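Local atomic coordinates of type I site-specific restriction-modification system, R (Restriction) subunit (Vibrio vulnificus, PDB entry 3H1T), a protein that is a putative motor and restriction subunit of a type I restriction-modification system, seen here as its N-terminal part, probably binding DNA and hydrolysing ATP through its helicase-like domains. Residues R525-M530 with K534-R539; I127-Y132 with D147-R152. All blocks are in the same frame, centred on the assembly; numbering follows the deposited sequence.

Contact 1 (R525-M530 with K534-R539); sequences RVVNSM and KQIVGR
M530, a selenomethionine, and K534 pack against each other one turn apart at the start of helix 530-537, in the second RecA-like domain of the helicase part; the sequence from Q535 onward fits motif VI of superfamily 2 helicases. This turn is the tight part of the contact. K534 N donates to M530 O at 3.1 Å in a nearly straight helical bond (170°). M530 CG stands anti to the backbone N (chi1 177°) and the bend at chi2 brings SE across the end of K534; the next bend turns only the terminal methyl. M530 SE lies 3.7 Å from K534 NZ. Deeper in, the side chains of V527 and I536 run past each other in opposite directions, V527 CG2 touching I536 CD1 at 4.0 Å. More loosely, R525 CD lies 4.4 Å from I536 CD1. K534 NZ is held by salt bridges to D567 and D571, while R525 NH1 makes a salt bridge to E532 and R525 NH2 hydrogen-bonds Q507. I536 packs on V521 and L523 of strand 518-524. The solvent side is loose at N528, which is exposed and poorly ordered. S529 nevertheless gives the helix its N-cap, OG accepting from E532 N. Past the end of the helix, R539 folds back on the preceding turn, its NE bonding Q535 O at 2.8 Å with that oxygen only 1° out of the guanidinium plane.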
ATOM      1  N   ARG A 525     -17.485  15.920   8.206  1.00 32.99           N
ATOM      2  CA  ARG A 525     -17.260  15.642   9.604  1.00 33.23           C
ATOM      3  C   ARG A 525     -15.939  16.190  10.093  1.00 33.07           C
ATOM      4  O   ARG A 525     -15.074  16.569   9.310  1.00 32.75           O
ATOM      5  CB  ARG A 525     -17.261  14.134   9.824  1.00 40.88           C
ATOM      6  CG  ARG A 525     -16.022  13.469   9.266  1.00 42.53           C
ATOM      7  CD  ARG A 525     -16.080  11.995   9.477  1.00 48.52           C
ATOM      8  NE  ARG A 525     -16.529  11.703  10.829  1.00 52.71           N
ATOM      9  CZ  ARG A 525     -15.963  10.805  11.617  1.00 54.24           C
ATOM     10  NH1 ARG A 525     -14.921  10.113  11.183  1.00 56.53           N
ATOM     11  NH2 ARG A 525     -16.439  10.601  12.834  1.00 55.27           N
ATOM     12  N   VAL A 526     -15.804  16.203  11.409  1.00 34.81           N
ATOM     13  CA  VAL A 526     -14.597  16.651  12.056  1.00 33.00           C
ATOM     14  C   VAL A 526     -13.678  15.446  12.086  1.00 32.62           C
ATOM     15  O   VAL A 526     -13.996  14.435  12.713  1.00 32.94           O
ATOM     16  CB  VAL A 526     -14.860  17.091  13.528  1.00 33.86           C
ATOM     17  CG1 VAL A 526     -13.543  17.420  14.222  1.00 32.23           C
ATOM     18  CG2 VAL A 526     -15.790  18.290  13.559  1.00 34.45           C
ATOM     19  N   VAL A 527     -12.568  15.530  11.367  1.00 32.15           N
ATOM     20  CA  VAL A 527     -11.592  14.452  11.383  1.00 32.51           C
ATOM     21  C   VAL A 527     -10.686  14.814  12.558  1.00 34.94           C
ATOM     22  O   VAL A 527     -10.111  15.906  12.593  1.00 32.50           O
ATOM     23  CB  VAL A 527     -10.780  14.415  10.085  1.00 30.86           C
ATOM     24  CG1 VAL A 527      -9.635  13.422  10.216  1.00 30.84           C
ATOM     25  CG2 VAL A 527     -11.676  14.027   8.935  1.00 30.28           C
ATOM     26  N   ASN A 528     -10.570  13.920  13.532  1.00 53.43           N
ATOM     27  CA  ASN A 528      -9.753  14.242  14.686  1.00 57.89           C
ATOM     28  C   ASN A 528      -8.351  13.654  14.698  1.00 57.94           C
ATOM     29  O   ASN A 528      -7.621  13.833  15.675  1.00 59.57           O
ATOM     30  CB  ASN A 528     -10.474  13.862  15.989  1.00 78.38           C
ATOM     31  CG  ASN A 528     -10.066  14.762  17.167  1.00 81.54           C
ATOM     32  OD1 ASN A 528      -9.024  14.555  17.808  1.00 82.95           O
ATOM     33  ND2 ASN A 528     -10.882  15.776  17.440  1.00 83.46           N
ATOM     34  N   SER A 529      -7.957  12.968  13.626  1.00 45.82           N
ATOM     35  CA  SER A 529      -6.607  12.399  13.571  1.00 42.27           C
ATOM     36  C   SER A 529      -6.080  12.154  12.156  1.00 41.04           C
ATOM     37  O   SER A 529      -6.844  11.957  11.214  1.00 41.19           O
ATOM     38  CB  SER A 529      -6.536  11.100  14.392  1.00 34.27           C
ATOM     39  OG  SER A 529      -6.999   9.976  13.664  1.00 32.60           O
HETATM   40  N   MSE A 530      -4.758  12.176  12.017  1.00 31.76           N
HETATM   41  CA  MSE A 530      -4.109  11.954  10.728  1.00 31.83           C
HETATM   42  C   MSE A 530      -4.385  10.543  10.198  1.00 29.01           C
HETATM   43  O   MSE A 530      -4.577  10.355   8.999  1.00 28.23           O
HETATM   44  CB  MSE A 530      -2.597  12.182  10.859  1.00 46.47           C
HETATM   45  CG  MSE A 530      -1.788  11.920   9.587  1.00 52.78           C
HETATM   46 SE   MSE A 530      -2.201  13.068   8.058  1.00 59.84          SE
HETATM   47  CE  MSE A 530      -1.105  14.591   8.530  1.00 56.73           C
ATOM     48  N   LYS A 534      -6.264   9.724   6.517  1.00 29.97           N
ATOM     49  CA  LYS A 534      -5.692   8.869   5.485  1.00 30.57           C
ATOM     50  C   LYS A 534      -6.532   7.638   5.172  1.00 31.92           C
ATOM     51  O   LYS A 534      -6.480   7.115   4.059  1.00 32.11           O
ATOM     52  CB  LYS A 534      -4.279   8.440   5.873  1.00 26.88           C
ATOM     53  CG  LYS A 534      -3.277   9.590   5.867  1.00 23.60           C
ATOM     54  CD  LYS A 534      -1.847   9.106   5.681  1.00 25.68           C
ATOM     55  CE  LYS A 534      -0.828  10.223   5.968  1.00 24.68           C
ATOM     56  NZ  LYS A 534      -0.875  11.391   5.027  1.00 23.83           N
ATOM     57  N   GLN A 535      -7.286   7.162   6.157  1.00 32.49           N
ATOM     58  CA  GLN A 535      -8.153   6.013   5.961  1.00 33.32           C
ATOM     59  C   GLN A 535      -9.324   6.462   5.095  1.00 33.98           C
ATOM     60  O   GLN A 535      -9.773   5.733   4.208  1.00 36.73           O
ATOM     61  CB  GLN A 535      -8.681   5.494   7.300  1.00 40.86           C
ATOM     62  CG  GLN A 535      -7.686   4.675   8.104  1.00 43.55           C
ATOM     63  CD  GLN A 535      -8.233   4.289   9.466  1.00 48.41           C
ATOM     64  OE1 GLN A 535      -7.540   3.684  10.285  1.00 48.98           O
ATOM     65  NE2 GLN A 535      -9.491   4.633   9.714  1.00 50.76           N
ATOM     66  N   ILE A 536      -9.812   7.670   5.353  1.00 24.66           N
ATOM     67  CA  ILE A 536     -10.925   8.207   4.598  1.00 23.28           C
ATOM     68  C   ILE A 536     -10.489   8.378   3.154  1.00 22.55           C
ATOM     69  O   ILE A 536     -11.130   7.846   2.238  1.00 19.71           O
ATOM     70  CB  ILE A 536     -11.411   9.544   5.205  1.00 29.21           C
ATOM     71  CG1 ILE A 536     -12.155   9.264   6.519  1.00 27.83           C
ATOM     72  CG2 ILE A 536     -12.328  10.266   4.244  1.00 28.24           C
ATOM     73  CD1 ILE A 536     -12.526  10.502   7.302  1.00 30.13           C
ATOM     74  N   VAL A 537      -9.375   9.077   2.957  1.00 25.84           N
ATOM     75  CA  VAL A 537      -8.841   9.306   1.615  1.00 22.44           C
ATOM     76  C   VAL A 537      -8.513   7.995   0.880  1.00 22.83           C
ATOM     77  O   VAL A 537      -8.620   7.910  -0.344  1.00 20.63           O
ATOM     78  CB  VAL A 537      -7.579  10.217   1.690  1.00 20.15           C
ATOM     79  CG1 VAL A 537      -6.933  10.362   0.330  1.00 18.94           C
ATOM     80  CG2 VAL A 537      -7.980  11.589   2.197  1.00 19.39           C
ATOM     81  N   GLY A 538      -8.142   6.966   1.640  1.00 25.27           N
ATOM     82  CA  GLY A 538      -7.826   5.681   1.053  1.00 26.03           C
ATOM     83  C   GLY A 538      -9.044   4.907   0.579  1.00 29.15           C
ATOM     84  O   GLY A 538      -8.920   3.780   0.093  1.00 29.58           O
ATOM     85  N   ARG A 539     -10.228   5.487   0.727  1.00 27.99           N
ATOM     86  CA  ARG A 539     -11.427   4.805   0.274  1.00 28.34           C
ATOM     87  C   ARG A 539     -11.498   4.878  -1.239  1.00 27.66           C
ATOM     88  O   ARG A 539     -12.144   4.047  -1.891  1.00 26.54           O
ATOM     89  CB  ARG A 539     -12.696   5.450   0.842  1.00 31.14           C
ATOM     90  CG  ARG A 539     -12.960   5.183   2.312  1.00 33.98           C
ATOM     91  CD  ARG A 539     -12.679   3.733   2.660  1.00 37.12           C
ATOM     92  NE  ARG A 539     -11.351   3.593   3.251  1.00 38.75           N
ATOM     93  CZ  ARG A 539     -10.724   2.436   3.437  1.00 39.05           C
ATOM     94  NH1 ARG A 539     -11.296   1.298   3.075  1.00 37.26           N
ATOM     95  NH2 ARG A 539      -9.519   2.418   3.989  1.00 38.73           N
TER

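Contact 2 (I127-Y132 with D147-R152); sequences ILEFDY and DELFKR
The R152 guanidinium has L149 CD2 over the centre of one face, 3.9 Å above the plane, and the carboxylates of E129 and D131 at its edge. The two acids are turned very differently: the D131 plane is tilted only 11° from the guanidinium, whereas that of E129 stands 88° to it. All the bonds across the contact converge on NH1. D131 OD2 accepts on its anti side at 2.7 Å from R152 NH1; E129 OE2 is met from above its carboxylate plane at 3.0 Å from R152 NH1, and the bond from NH1 to E129 OE1 is weak. With its chain extended from CG to NE, R152 reaches from the helix to this salt-bridge network, where its positive charge probably stabilises both carboxylates and offsets their mutual repulsion. Second partners fix the acids: Y120 OH bonds E129 OE2, and T133 OG1 bonds D131 OD1. Helix 146-157 lies against one face of the mixed N-terminal sheet, in the part of the chain that probably corresponds to the nuclease domain of HsdR subunits. The helix segment runs at 24° to strand 127-131, their axes 12.6 Å apart. That strand sits between strands 118-122 and 137-140, while F130 and Y132 meet helix 104-114 on the sheet's other face.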
ATOM      1  N   ILE A 127      32.982  -1.028 -17.003  1.00 29.88           N
ATOM      2  CA  ILE A 127      31.977  -1.354 -16.007  1.00 28.82           C
ATOM      3  C   ILE A 127      32.238  -0.562 -14.739  1.00 27.94           C
ATOM      4  O   ILE A 127      33.324  -0.622 -14.181  1.00 29.80           O
ATOM      5  CB  ILE A 127      32.010  -2.856 -15.687  1.00 27.63           C
ATOM      6  CG1 ILE A 127      31.726  -3.655 -16.966  1.00 27.58           C
ATOM      7  CG2 ILE A 127      30.989  -3.181 -14.617  1.00 29.03           C
ATOM      8  CD1 ILE A 127      32.040  -5.141 -16.869  1.00 26.25           C
ATOM      9  N   LEU A 128      31.249   0.194 -14.297  1.00 29.45           N
ATOM     10  CA  LEU A 128      31.379   1.000 -13.089  1.00 29.02           C
ATOM     11  C   LEU A 128      30.426   0.447 -12.030  1.00 27.89           C
ATOM     12  O   LEU A 128      29.231   0.332 -12.274  1.00 27.38           O
ATOM     13  CB  LEU A 128      31.006   2.455 -13.385  1.00 29.87           C
ATOM     14  CG  LEU A 128      31.879   3.595 -12.853  1.00 30.41           C
ATOM     15  CD1 LEU A 128      30.963   4.790 -12.707  1.00 25.84           C
ATOM     16  CD2 LEU A 128      32.536   3.243 -11.518  1.00 28.46           C
ATOM     17  N   GLU A 129      30.944   0.120 -10.852  1.00 33.13           N
ATOM     18  CA  GLU A 129      30.117  -0.439  -9.792  1.00 30.93           C
ATOM     19  C   GLU A 129      29.975   0.455  -8.559  1.00 31.01           C
ATOM     20  O   GLU A 129      30.938   1.078  -8.122  1.00 31.65           O
ATOM     21  CB  GLU A 129      30.690  -1.787  -9.339  1.00 30.33           C
ATOM     22  CG  GLU A 129      29.972  -2.420  -8.147  1.00 33.88           C
ATOM     23  CD  GLU A 129      30.731  -3.582  -7.507  1.00 35.46           C
ATOM     24  OE1 GLU A 129      31.736  -3.332  -6.810  1.00 36.05           O
ATOM     25  OE2 GLU A 129      30.317  -4.743  -7.697  1.00 36.11           O
ATOM     26  N   PHE A 130      28.764   0.544  -8.023  1.00 26.48           N
ATOM     27  CA  PHE A 130      28.571   1.263  -6.786  1.00 26.32           C
ATOM     28  C   PHE A 130      28.051   0.178  -5.865  1.00 27.45           C
ATOM     29  O   PHE A 130      27.010  -0.428  -6.115  1.00 26.48           O
ATOM     30  CB  PHE A 130      27.541   2.385  -6.838  1.00 22.75           C
ATOM     31  CG  PHE A 130      27.400   3.086  -5.513  1.00 24.65           C
ATOM     32  CD1 PHE A 130      28.292   4.094  -5.143  1.00 25.61           C
ATOM     33  CD2 PHE A 130      26.452   2.657  -4.582  1.00 26.41           C
ATOM     34  CE1 PHE A 130      28.245   4.655  -3.862  1.00 26.07           C
ATOM     35  CE2 PHE A 130      26.402   3.211  -3.296  1.00 25.93           C
ATOM     36  CZ  PHE A 130      27.294   4.207  -2.938  1.00 24.77           C
ATOM     37  N   ASP A 131      28.786  -0.080  -4.800  1.00 29.29           N
ATOM     38  CA  ASP A 131      28.402  -1.120  -3.868  1.00 30.04           C
ATOM     39  C   ASP A 131      27.875  -0.480  -2.588  1.00 30.60           C
ATOM     40  O   ASP A 131      28.625   0.173  -1.859  1.00 30.84           O
ATOM     41  CB  ASP A 131      29.633  -1.983  -3.592  1.00 36.80           C
ATOM     42  CG  ASP A 131      29.349  -3.152  -2.678  1.00 39.35           C
ATOM     43  OD1 ASP A 131      28.481  -3.047  -1.794  1.00 41.24           O
ATOM     44  OD2 ASP A 131      30.026  -4.185  -2.836  1.00 43.20           O
ATOM     45  N   TYR A 132      26.584  -0.658  -2.317  1.00 29.58           N
ATOM     46  CA  TYR A 132      26.004  -0.081  -1.120  1.00 28.88           C
ATOM     47  C   TYR A 132      26.556  -0.679   0.170  1.00 31.86           C
ATOM     48  O   TYR A 132      26.524  -0.020   1.213  1.00 30.70           O
ATOM     49  CB  TYR A 132      24.474  -0.199  -1.147  1.00 28.34           C
ATOM     50  CG  TYR A 132      23.824   0.684  -2.191  1.00 28.83           C
ATOM     51  CD1 TYR A 132      23.851   0.329  -3.536  1.00 27.25           C
ATOM     52  CD2 TYR A 132      23.226   1.896  -1.837  1.00 29.71           C
ATOM     53  CE1 TYR A 132      23.298   1.141  -4.505  1.00 29.24           C
ATOM     54  CE2 TYR A 132      22.670   2.729  -2.803  1.00 27.84           C
ATOM     55  CZ  TYR A 132      22.715   2.346  -4.141  1.00 29.61           C
ATOM     56  OH  TYR A 132      22.214   3.162  -5.118  1.00 32.14           O
ATOM     57  N   ASP A 147      27.321 -15.656  -7.125  1.00 31.82           N
ATOM     58  CA  ASP A 147      27.859 -16.131  -5.856  1.00 33.76           C
ATOM     59  C   ASP A 147      28.645 -15.053  -5.116  1.00 33.29           C
ATOM     60  O   ASP A 147      28.492 -14.895  -3.902  1.00 34.06           O
ATOM     61  CB  ASP A 147      28.731 -17.364  -6.109  1.00 57.37           C
ATOM     62  CG  ASP A 147      29.142 -18.066  -4.832  1.00 61.35           C
ATOM     63  OD1 ASP A 147      30.036 -17.555  -4.121  1.00 64.50           O
ATOM     64  OD2 ASP A 147      28.562 -19.138  -4.555  1.00 64.85           O
ATOM     65  N   GLU A 148      29.480 -14.310  -5.841  1.00 34.80           N
ATOM     66  CA  GLU A 148      30.275 -13.246  -5.229  1.00 34.54           C
ATOM     67  C   GLU A 148      29.365 -12.192  -4.586  1.00 34.49           C
ATOM     68  O   GLU A 148      29.575 -11.806  -3.434  1.00 34.99           O
ATOM     69  CB  GLU A 148      31.186 -12.573  -6.267  1.00 41.06           C
ATOM     70  CG  GLU A 148      32.229 -13.489  -6.898  1.00 42.94           C
ATOM     71  CD  GLU A 148      33.125 -12.767  -7.894  1.00 44.21           C
ATOM     72  OE1 GLU A 148      32.652 -11.807  -8.535  1.00 45.35           O
ATOM     73  OE2 GLU A 148      34.297 -13.168  -8.059  1.00 46.27           O
ATOM     74  N   LEU A 149      28.354 -11.725  -5.321  1.00 31.23           N
ATOM     75  CA  LEU A 149      27.442 -10.725  -4.776  1.00 30.62           C
ATOM     76  C   LEU A 149      26.626 -11.217  -3.583  1.00 31.63           C
ATOM     77  O   LEU A 149      26.459 -10.492  -2.603  1.00 31.25           O
ATOM     78  CB  LEU A 149      26.476 -10.210  -5.847  1.00 27.47           C
ATOM     79  CG  LEU A 149      27.041  -9.374  -7.008  1.00 26.85           C
ATOM     80  CD1 LEU A 149      25.891  -8.589  -7.622  1.00 25.49           C
ATOM     81  CD2 LEU A 149      28.126  -8.414  -6.517  1.00 26.10           C
ATOM     82  N   PHE A 150      26.107 -12.440  -3.669  1.00 30.70           N
ATOM     83  CA  PHE A 150      25.303 -13.015  -2.596  1.00 31.05           C
ATOM     84  C   PHE A 150      26.158 -13.209  -1.344  1.00 31.42           C
ATOM     85  O   PHE A 150      25.664 -13.112  -0.225  1.00 31.07           O
ATOM     86  CB  PHE A 150      24.713 -14.350  -3.048  1.00 38.78           C
ATOM     87  CG  PHE A 150      23.739 -14.953  -2.071  1.00 40.03           C
ATOM     88  CD1 PHE A 150      22.562 -14.289  -1.749  1.00 40.50           C
ATOM     89  CD2 PHE A 150      23.979 -16.200  -1.495  1.00 40.05           C
ATOM     90  CE1 PHE A 150      21.630 -14.852  -0.872  1.00 41.73           C
ATOM     91  CE2 PHE A 150      23.057 -16.778  -0.616  1.00 41.75           C
ATOM     92  CZ  PHE A 150      21.875 -16.100  -0.304  1.00 41.60           C
ATOM     93  N   LYS A 151      27.445 -13.488  -1.533  1.00 38.84           N
ATOM     94  CA  LYS A 151      28.345 -13.660  -0.392  1.00 39.88           C
ATOM     95  C   LYS A 151      28.575 -12.286   0.238  1.00 39.97           C
ATOM     96  O   LYS A 151      28.767 -12.176   1.447  1.00 39.41           O
ATOM     97  CB  LYS A 151      29.692 -14.243  -0.835  1.00 54.85           C
ATOM     98  CG  LYS A 151      29.666 -15.694  -1.296  1.00 58.34           C
ATOM     99  CD  LYS A 151      30.152 -16.659  -0.206  1.00 61.10           C
ATOM    100  CE  LYS A 151      31.146 -17.694  -0.747  1.00 61.94           C
ATOM    101  NZ  LYS A 151      30.563 -18.560  -1.814  1.00 62.41           N
ATOM    102  N   ARG A 152      28.584 -11.246  -0.596  1.00 39.88           N
ATOM    103  CA  ARG A 152      28.763  -9.873  -0.117  1.00 39.69           C
ATOM    104  C   ARG A 152      27.488  -9.442   0.605  1.00 39.86           C
ATOM    105  O   ARG A 152      27.535  -8.794   1.644  1.00 42.20           O
ATOM    106  CB  ARG A 152      28.987  -8.886  -1.271  1.00 36.71           C
ATOM    107  CG  ARG A 152      30.327  -8.916  -1.978  1.00 34.09           C
ATOM    108  CD  ARG A 152      30.431  -7.679  -2.867  1.00 33.81           C
ATOM    109  NE  ARG A 152      31.243  -7.866  -4.069  1.00 32.60           N
ATOM    110  CZ  ARG A 152      31.400  -6.950  -5.023  1.00 33.54           C
ATOM    111  NH1 ARG A 152      30.806  -5.771  -4.929  1.00 33.72           N
ATOM    112  NH2 ARG A 152      32.163  -7.211  -6.076  1.00 34.13           N
TER

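Contact 2 closes before contact 1 opens along the chain, and they lie on opposite sides of its centre. Their centres are about 44 Å apart and their nearest atoms about 26 Å, so neither touches the other. Contact 2 joins a helix to the N-terminal mixed sheet across a 14-residue connection; contact 1, with only three residues between its segments, joins a loop to the helix it leads into, within the second helicase domain. The seven-stranded parallel sheet of the first helicase domain comes between them in sequence. The sequence from Q535 in contact 1 fits motif VI, which in related helicases helps form the ATP site between the two RecA-like domains.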